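Local coordinates for esterase (Pelagibacterium halotolerans, PDB 5DWD), which probably hydrolyses carboxylic esters, as a carboxylesterase of the alpha/beta hydrolase superfamily, at residues B[41-46]-B[120-125]; B[114-119]-B[146-151]; B[215-218]-B[224-227]. All blocks are in the same frame, centred on the assembly; numbering follows the deposited sequence. Where two conformers were deposited one is given.

Overall arrangement
Contacts 1 and 2 are neighbours: both use helix 101-126, their centres lie 12 Å apart, and V45 of the first touches F118 and L119 of the second. Contact 1 seats the C-terminal end of that helix on strand 42-47 of the mixed sheet; contact 2 packs its preceding turns against helix 140-149. Along the chain their segments alternate, which ties early and middle parts of the alpha/beta hydrolase fold together. Contact 3 comes last in sequence, at the edge strand 212-217 and the start of helix 226-239. It shares the sheet with contact 1 but lies across the chain's centre, 27 Å from contact 1 and 26 Å from contact 2 between centres.

Contact 1: B[41-46]-B[120-125]; sequences KSLVVL and ADLWAQ
L43 and L122 reach toward each other from strand and helix and meet tip to tip, methyl against methyl, with L43 CD2 3.6 Å from L122 CD2. The helix partner gets there with its CG anti to the backbone N (chi1 -173°), which carries the branched end on toward the strand. L122 CD2 is shared between two strand residues, since V45 brings up its own CG2 end-on to within 3.7 Å of that same L122 CD2. One leucine methyl therefore rests against two residues that are next but one along the strand and so point to the same side of the sheet. W123 comes in differently. Its CB does not aim at the strand, but the indole swings back toward it and crosses the L43 side chain at about a right angle. The pyrrole part does the touching: L43 CD2 is 4.0 Å from W123 NE1 and 4.1 Å from W123 CD1. The same indole N-H is satisfied elsewhere, by a hydrogen bond to T133 OG1 on the adjacent strand 133-138. This is the helix-on-sheet layer of the alpha/beta hydrolase fold. Helix 101-126 is the connection of a beta-alpha-beta crossover from strand 71-74 to strand 133-138, and it passes over strand 42-47, which lies between them. The helix runs nearly against the strand, at 152° between their N-to-C directions, with the axes of these short segments 11.4 Å apart at closest approach. L43 also packs on M72 and V74 of one flanking strand and on T133 of the other, and V45 on L135. On the sheet's opposite face L46 meets L57, L60 and W64 of helix 54-65.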
loop_
_atom_site.group_PDB
_atom_site.type_symbol
_atom_site.label_atom_id
_atom_site.label_comp_id
_atom_site.label_asym_id
_atom_site.label_seq_id
_atom_site.Cartn_x
_atom_site.Cartn_y
_atom_site.Cartn_z
ATOM N N LYS B 41 -15.697 -12.039 -6.832
ATOM C CA LYS B 41 -14.674 -11.973 -5.795
ATOM C C LYS B 41 -13.925 -10.649 -5.897
ATOM O O LYS B 41 -13.267 -10.210 -4.930
ATOM C CB LYS B 41 -13.661 -13.123 -5.976
ATOM C CG LYS B 41 -14.180 -14.548 -5.663
ATOM C CD LYS B 41 -13.126 -15.561 -6.128
ATOM C CE LYS B 41 -12.979 -16.790 -5.247
ATOM N NZ LYS B 41 -13.885 -17.870 -5.714
ATOM N N SER B 42 -13.995 -10.037 -7.090
ATOM C CA SER B 42 -13.332 -8.737 -7.289
ATOM C C SER B 42 -14.207 -7.840 -8.204
ATOM O O SER B 42 -15.152 -8.307 -8.890
ATOM C CB SER B 42 -11.962 -8.961 -7.908
ATOM O OG SER B 42 -12.049 -9.879 -9.008
ATOM N N LEU B 43 -13.785 -6.572 -8.316
ATOM C CA LEU B 43 -14.559 -5.543 -8.970
ATOM C C LEU B 43 -13.557 -4.609 -9.691
ATOM O O LEU B 43 -12.574 -4.169 -9.074
ATOM C CB LEU B 43 -15.291 -4.681 -7.935
ATOM C CG LEU B 43 -16.013 -3.433 -8.408
ATOM C CD1 LEU B 43 -17.143 -3.754 -9.420
ATOM C CD2 LEU B 43 -16.615 -2.735 -7.205
ATOM N N VAL B 44 -13.821 -4.414 -10.983
ATOM C CA VAL B 44 -13.109 -3.450 -11.768
ATOM C C VAL B 44 -14.096 -2.341 -12.151
ATOM O O VAL B 44 -15.079 -2.603 -12.854
ATOM C CB VAL B 44 -12.444 -4.131 -12.966
ATOM C CG1 VAL B 44 -11.923 -3.074 -13.924
ATOM C CG2 VAL B 44 -11.273 -5.016 -12.515
ATOM N N VAL B 45 -13.764 -1.080 -11.730
ATOM C CA VAL B 45 -14.555 0.081 -12.097
ATOM C C VAL B 45 -13.772 0.787 -13.211
ATOM O O VAL B 45 -12.594 1.124 -13.028
ATOM C CB VAL B 45 -14.725 1.019 -10.902
ATOM C CG1 VAL B 45 -15.448 2.252 -11.257
ATOM C CG2 VAL B 45 -15.487 0.269 -9.781
ATOM N N LEU B 46 -14.465 1.049 -14.297
ATOM C CA LEU B 46 -13.851 1.649 -15.482
ATOM C C LEU B 46 -14.378 3.032 -15.694
ATOM O O LEU B 46 -15.550 3.206 -15.816
ATOM C CB LEU B 46 -14.236 0.813 -16.735
ATOM C CG LEU B 46 -13.854 -0.648 -16.681
ATOM C CD1 LEU B 46 -14.752 -1.516 -17.537
ATOM C CD2 LEU B 46 -12.403 -0.830 -17.125
ATOM N N ALA B 120 -18.836 4.306 -2.899
ATOM C CA ALA B 120 -19.504 3.922 -1.665
ATOM C C ALA B 120 -20.808 3.164 -1.933
ATOM O O ALA B 120 -21.065 2.071 -1.351
ATOM C CB ALA B 120 -19.761 5.142 -0.808
ATOM N N ASP B 121 -21.627 3.746 -2.806
ATOM C CA ASP B 121 -22.937 3.118 -3.191
ATOM C C ASP B 121 -22.735 1.746 -3.847
ATOM O O ASP B 121 -23.360 0.773 -3.529
ATOM C CB ASP B 121 -23.739 4.042 -4.118
ATOM C CG ASP B 121 -24.380 5.253 -3.382
ATOM O OD1 ASP B 121 -24.442 5.228 -2.127
ATOM O OD2 ASP B 121 -24.809 6.246 -4.060
ATOM N N LEU B 122 -21.792 1.657 -4.774
ATOM C CA LEU B 122 -21.443 0.346 -5.378
ATOM C C LEU B 122 -20.988 -0.741 -4.395
ATOM O O LEU B 122 -21.361 -1.938 -4.504
ATOM C CB LEU B 122 -20.355 0.606 -6.438
ATOM C CG LEU B 122 -19.980 -0.580 -7.268
ATOM C CD1 LEU B 122 -21.163 -1.138 -8.002
ATOM C CD2 LEU B 122 -18.865 -0.137 -8.232
ATOM N N TRP B 123 -20.113 -0.368 -3.465
ATOM C CA TRP B 123 -19.639 -1.264 -2.440
ATOM C C TRP B 123 -20.837 -1.731 -1.552
ATOM O O TRP B 123 -20.966 -2.904 -1.349
ATOM C CB TRP B 123 -18.533 -0.630 -1.606
ATOM C CG TRP B 123 -17.229 -0.469 -2.424
ATOM C CD1 TRP B 123 -16.760 -1.322 -3.384
ATOM C CD2 TRP B 123 -16.281 0.589 -2.323
ATOM N NE1 TRP B 123 -15.551 -0.858 -3.892
ATOM C CE2 TRP B 123 -15.245 0.321 -3.255
ATOM C CE3 TRP B 123 -16.221 1.757 -1.571
ATOM C CZ2 TRP B 123 -14.185 1.188 -3.434
ATOM C CZ3 TRP B 123 -15.170 2.611 -1.743
ATOM C CH2 TRP B 123 -14.171 2.338 -2.652
ATOM N N ALA B 124 -21.704 -0.825 -1.183
ATOM C CA ALA B 124 -22.906 -1.183 -0.398
ATOM C C ALA B 124 -23.867 -2.078 -1.178
ATOM O O ALA B 124 -24.508 -3.014 -0.614
ATOM C CB ALA B 124 -23.622 0.063 0.047
ATOM N N GLN B 125 -23.957 -1.846 -2.475
ATOM C CA GLN B 125 -24.842 -2.634 -3.319
ATOM C C GLN B 125 -24.347 -4.040 -3.582
ATOM O O GLN B 125 -25.162 -4.946 -3.670
ATOM C CB GLN B 125 -25.120 -1.918 -4.640
ATOM C CG GLN B 125 -26.303 -0.987 -4.536
ATOM C CD GLN B 125 -26.185 0.216 -5.432
ATOM O OE1 GLN B 125 -25.500 0.180 -6.460
ATOM N NE2 GLN B 125 -26.869 1.302 -5.055
#

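Contact 2: B[114-119]-B[146-151]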
loop_
_atom_site.group_PDB
_atom_site.type_symbol
_atom_site.label_atom_id
_atom_site.label_comp_id
_atom_site.label_asym_id
_atom_site.label_seq_id
_atom_site.Cartn_x
_atom_site.Cartn_y
_atom_site.Cartn_z
ATOM N N VAL B 114 -18.569 13.183 -6.044
ATOM C CA VAL B 114 -19.478 12.427 -6.798
ATOM C C VAL B 114 -18.999 11.037 -7.050
ATOM O O VAL B 114 -19.708 10.064 -6.833
ATOM C CB VAL B 114 -19.808 13.149 -8.136
ATOM C CG1 VAL B 114 -20.752 12.303 -8.948
ATOM C CG2 VAL B 114 -20.406 14.537 -7.845
ATOM N N LEU B 115 -17.736 10.934 -7.480
ATOM C CA LEU B 115 -17.121 9.626 -7.708
ATOM C C LEU B 115 -16.974 8.831 -6.391
ATOM O O LEU B 115 -17.241 7.649 -6.343
ATOM C CB LEU B 115 -15.728 9.780 -8.433
ATOM C CG LEU B 115 -15.034 8.470 -8.756
ATOM C CD1 LEU B 115 -15.974 7.548 -9.503
ATOM C CD2 LEU B 115 -13.789 8.859 -9.567
ATOM N N ASP B 116 -16.578 9.509 -5.323
ATOM C CA ASP B 116 -16.441 8.903 -4.022
ATOM C C ASP B 116 -17.777 8.310 -3.581
ATOM O O ASP B 116 -17.865 7.158 -3.112
ATOM C CB ASP B 116 -16.011 10.010 -3.032
ATOM C CG ASP B 116 -15.410 9.438 -1.810
ATOM O OD1 ASP B 116 -14.487 8.607 -1.941
ATOM O OD2 ASP B 116 -15.926 9.754 -0.743
ATOM N N ALA B 117 -18.854 9.067 -3.785
ATOM C CA ALA B 117 -20.185 8.542 -3.402
ATOM C C ALA B 117 -20.628 7.359 -4.229
ATOM O O ALA B 117 -21.180 6.395 -3.705
ATOM C CB ALA B 117 -21.206 9.657 -3.412
ATOM N N PHE B 118 -20.291 7.380 -5.526
ATOM C CA PHE B 118 -20.604 6.265 -6.406
ATOM C C PHE B 118 -19.944 4.998 -5.948
ATOM O O PHE B 118 -20.527 3.897 -5.947
ATOM C CB PHE B 118 -20.223 6.555 -7.849
ATOM C CG PHE B 118 -20.280 5.338 -8.724
ATOM C CD1 PHE B 118 -21.496 4.841 -9.192
ATOM C CD2 PHE B 118 -19.105 4.635 -9.069
ATOM C CE1 PHE B 118 -21.556 3.736 -10.020
ATOM C CE2 PHE B 118 -19.197 3.491 -9.829
ATOM C CZ PHE B 118 -20.411 3.058 -10.310
ATOM N N LEU B 119 -18.646 5.121 -5.583
ATOM C CA LEU B 119 -17.917 3.980 -5.131
ATOM C C LEU B 119 -18.549 3.397 -3.827
ATOM O O LEU B 119 -18.787 2.176 -3.719
ATOM C CB LEU B 119 -16.455 4.332 -4.885
ATOM C CG LEU B 119 -15.659 4.611 -6.196
ATOM C CD1 LEU B 119 -14.302 5.112 -5.805
ATOM C CD2 LEU B 119 -15.531 3.380 -7.070
ATOM N N LEU B 146 -6.866 8.483 -10.268
ATOM C CA LEU B 146 -5.828 8.860 -9.405
ATOM C C LEU B 146 -6.285 9.819 -8.285
ATOM O O LEU B 146 -5.872 9.660 -7.132
ATOM C CB LEU B 146 -4.667 9.469 -10.210
ATOM C CG LEU B 146 -3.917 8.450 -11.109
ATOM C CD1 LEU B 146 -3.024 9.221 -12.093
ATOM C CD2 LEU B 146 -3.062 7.481 -10.305
ATOM N N TYR B 147 -7.081 10.807 -8.630
ATOM C CA TYR B 147 -7.454 11.905 -7.706
ATOM C C TYR B 147 -8.323 11.353 -6.584
ATOM O O TYR B 147 -7.996 11.495 -5.412
ATOM C CB TYR B 147 -8.205 12.968 -8.485
ATOM C CG TYR B 147 -8.370 14.270 -7.700
ATOM C CD1 TYR B 147 -9.394 14.432 -6.786
ATOM C CD2 TYR B 147 -7.409 15.292 -7.863
ATOM C CE1 TYR B 147 -9.523 15.639 -6.072
ATOM C CE2 TYR B 147 -7.538 16.456 -7.154
ATOM C CZ TYR B 147 -8.579 16.618 -6.270
ATOM O OH TYR B 147 -8.649 17.865 -5.627
ATOM N N THR B 148 -9.373 10.635 -6.943
ATOM C CA THR B 148 -10.276 9.985 -5.961
ATOM C C THR B 148 -9.625 8.779 -5.331
ATOM O O THR B 148 -9.712 8.581 -4.131
ATOM C CB THR B 148 -11.617 9.675 -6.572
ATOM O OG1 THR B 148 -12.191 10.942 -6.959
ATOM C CG2 THR B 148 -12.535 8.917 -5.607
ATOM N N GLY B 149 -8.954 7.920 -6.145
ATOM C CA GLY B 149 -8.434 6.664 -5.638
ATOM C C GLY B 149 -7.455 6.849 -4.488
ATOM O O GLY B 149 -7.468 6.109 -3.552
ATOM N N LEU B 150 -6.598 7.836 -4.615
ATOM C CA LEU B 150 -5.510 8.077 -3.646
ATOM C C LEU B 150 -6.023 8.813 -2.436
ATOM O O LEU B 150 -5.310 8.852 -1.447
ATOM C CB LEU B 150 -4.302 8.806 -4.279
ATOM C CG LEU B 150 -3.643 7.958 -5.358
ATOM C CD1 LEU B 150 -2.517 8.766 -6.000
ATOM C CD2 LEU B 150 -3.102 6.608 -4.851
ATOM N N ARG B 151 -7.243 9.285 -2.503
ATOM C CA ARG B 151 -7.875 9.982 -1.319
ATOM C C ARG B 151 -8.810 9.045 -0.537
ATOM O O ARG B 151 -9.395 9.484 0.470
ATOM C CB ARG B 151 -8.576 11.219 -1.791
ATOM C CG ARG B 151 -7.645 12.367 -2.151
ATOM C CD ARG B 151 -8.405 13.588 -2.752
ATOM N NE ARG B 151 -7.506 14.707 -2.943
ATOM C CZ ARG B 151 -6.584 14.826 -3.889
ATOM N NH1 ARG B 151 -6.394 13.854 -4.824
ATOM N NH2 ARG B 151 -5.819 15.926 -3.927
HETATM O O HOH W 1 -11.579 9.341 -2.109
#
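T148 sets its side chain against L115, and its atoms can be followed outward one by one. CB already touches the leucine, with T148 CB 3.8 Å from L115 CD2. There the chain forks. The hydroxyl branch meets L115 where the two side chains cross obliquely, T148 OG1 being 3.7 Å from L115 CD2, but its polar partner is H112 ND1, one turn earlier on helix 101-126, so the buried OG1 is not left to apolar neighbours alone. The methyl branch, anti to the backbone N, is carried toward 114-119, where it meets three residues. T148 CG2 sits 4.0 Å from L115 CG and 4.1 Å from the backbone N of D116, while L119 CD1 meets this methyl tip to tip at 4.2 Å. D116 lies at the margin of the packing, where a water donates both to D116 OD1 and to T148 O, at 3.0 and 2.9 Å, and so bridges the carboxylate of one helix to a carbonyl of the other. R151 folds back over Y147, placing NH1 above the centre of the phenol ring and donating from it to Y147 O. Its NE forms a salt bridge with E175 of helix 169-175. Helix 140-149 is thus wedged between helix 101-126, met through T148 and, at A108 and E109, through Y147, and helix 169-175, touched by Y147, while L146 packs down on I159 and A161 of strand 158-162.

Contact 3: B[215-218]-B[224-227]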
loop_
_atom_site.group_PDB
_atom_site.type_symbol
_atom_site.label_atom_id
_atom_site.label_comp_id
_atom_site.label_asym_id
_atom_site.label_seq_id
_atom_site.Cartn_x
_atom_site.Cartn_y
_atom_site.Cartn_z
ATOM N N HIS B 215 4.484 2.287 -18.005
ATOM C CA HIS B 215 4.683 1.664 -19.244
ATOM C C HIS B 215 4.356 2.656 -20.329
ATOM O O HIS B 215 3.226 3.124 -20.434
ATOM C CB HIS B 215 3.840 0.418 -19.394
ATOM C CG HIS B 215 3.931 -0.197 -20.729
ATOM N ND1 HIS B 215 4.956 -1.060 -21.057
ATOM C CD2 HIS B 215 3.210 -0.020 -21.853
ATOM C CE1 HIS B 215 4.834 -1.412 -22.326
ATOM N NE2 HIS B 215 3.775 -0.814 -22.829
ATOM N N ILE B 216 5.365 3.006 -21.162
ATOM C CA ILE B 216 5.113 3.834 -22.344
ATOM C C ILE B 216 4.840 2.981 -23.564
ATOM O O ILE B 216 5.620 2.045 -23.885
ATOM C CB ILE B 216 6.346 4.742 -22.605
ATOM C CG1 ILE B 216 6.686 5.583 -21.402
ATOM C CG2 ILE B 216 6.135 5.600 -23.848
ATOM C CD1 ILE B 216 5.715 6.602 -20.997
ATOM N N SER B 217 3.754 3.299 -24.267
ATOM C CA SER B 217 3.352 2.632 -25.502
ATOM C C SER B 217 3.994 3.450 -26.579
ATOM O O SER B 217 3.497 4.468 -26.966
ATOM C CB SER B 217 1.831 2.580 -25.654
ATOM O OG SER B 217 1.225 1.742 -24.674
ATOM N N GLN B 218 5.117 2.942 -27.123
ATOM C CA GLN B 218 5.873 3.641 -28.152
ATOM C C GLN B 218 5.065 3.688 -29.459
ATOM O O GLN B 218 4.490 2.706 -29.873
ATOM C CB GLN B 218 7.208 2.899 -28.398
ATOM N N ILE B 224 -5.635 3.416 -26.056
ATOM C CA ILE B 224 -5.005 2.267 -25.417
ATOM C C ILE B 224 -4.456 1.354 -26.534
ATOM O O ILE B 224 -5.282 0.830 -27.348
ATOM C CB ILE B 224 -6.015 1.506 -24.529
ATOM C CG1 ILE B 224 -6.591 2.440 -23.468
ATOM C CG2 ILE B 224 -5.359 0.294 -23.928
ATOM C CD1 ILE B 224 -7.545 1.829 -22.459
ATOM N N ALA B 225 -3.142 1.312 -26.611
ATOM C CA ALA B 225 -2.370 0.541 -27.631
ATOM C C ALA B 225 -2.466 -0.927 -27.196
ATOM O O ALA B 225 -2.645 -1.248 -26.017
ATOM C CB ALA B 225 -0.945 0.989 -27.726
ATOM N N GLN B 226 -2.317 -1.838 -28.151
ATOM C CA GLN B 226 -2.270 -3.265 -27.820
ATOM C C GLN B 226 -1.241 -3.579 -26.738
ATOM O O GLN B 226 -1.524 -4.338 -25.808
ATOM C CB GLN B 226 -1.921 -4.088 -29.087
ATOM C CG GLN B 226 -1.909 -5.621 -28.847
ATOM C CD GLN B 226 -3.318 -6.117 -28.566
ATOM O OE1 GLN B 226 -4.218 -5.879 -29.379
ATOM N NE2 GLN B 226 -3.550 -6.707 -27.380
ATOM N N ASP B 227 -0.067 -3.012 -26.826
ATOM C CA ASP B 227 0.901 -3.264 -25.796
ATOM C C ASP B 227 0.520 -2.694 -24.426
ATOM O O ASP B 227 0.890 -3.296 -23.429
ATOM C CB ASP B 227 2.275 -2.800 -26.148
ATOM C CG ASP B 227 2.371 -1.326 -26.257
ATOM O OD1 ASP B 227 2.089 -0.859 -27.351
ATOM O OD2 ASP B 227 2.696 -0.616 -25.278
HETATM O O HOH W 2 -1.409 2.436 -24.444
HETATM O O HOH W 3 2.337 1.273 -28.984
#
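The last strand and last helix of the alpha/beta hydrolase fold are pinned together here, with H215 of strand 212-217 holding D227 in the first turn of helix 226-239, and S217 joining it in one of its two conformers. In this fold the loop between these two elements usually carries the catalytic histidine, here probably H222, so the contact closes the base of that loop. H215 NE2 donates to D227 OD2 over 2.7 Å, almost straight at 163°, with the oxygen in the plane of the imidazole and the lone pair pointing away from OD1 in use. Ring and carboxylate planes are nonetheless turned 55° against each other. In that one conformer S217 OG donates to D227 OD2 at 2.8 Å from above the carboxylate plane. While S217 is so placed, two donors would fix the rotation of the acid, whose charge would tend to stabilise a protonated H215. With chi1 at 67°, D227 CG sits between its backbone N and carbonyl carbon, bringing OD2 to H215. A225, at the N-cap position, lays its CB 3.8 Å from S217 CB; in the same S217 conformer a water joins S217 OG to A225 N. The backbones of H215 and S217 both bond H186 of strand 182-187. At the other carboxylate oxygen a second water donates to D227 OD1 and to Q218 O, 2.7 Å from each.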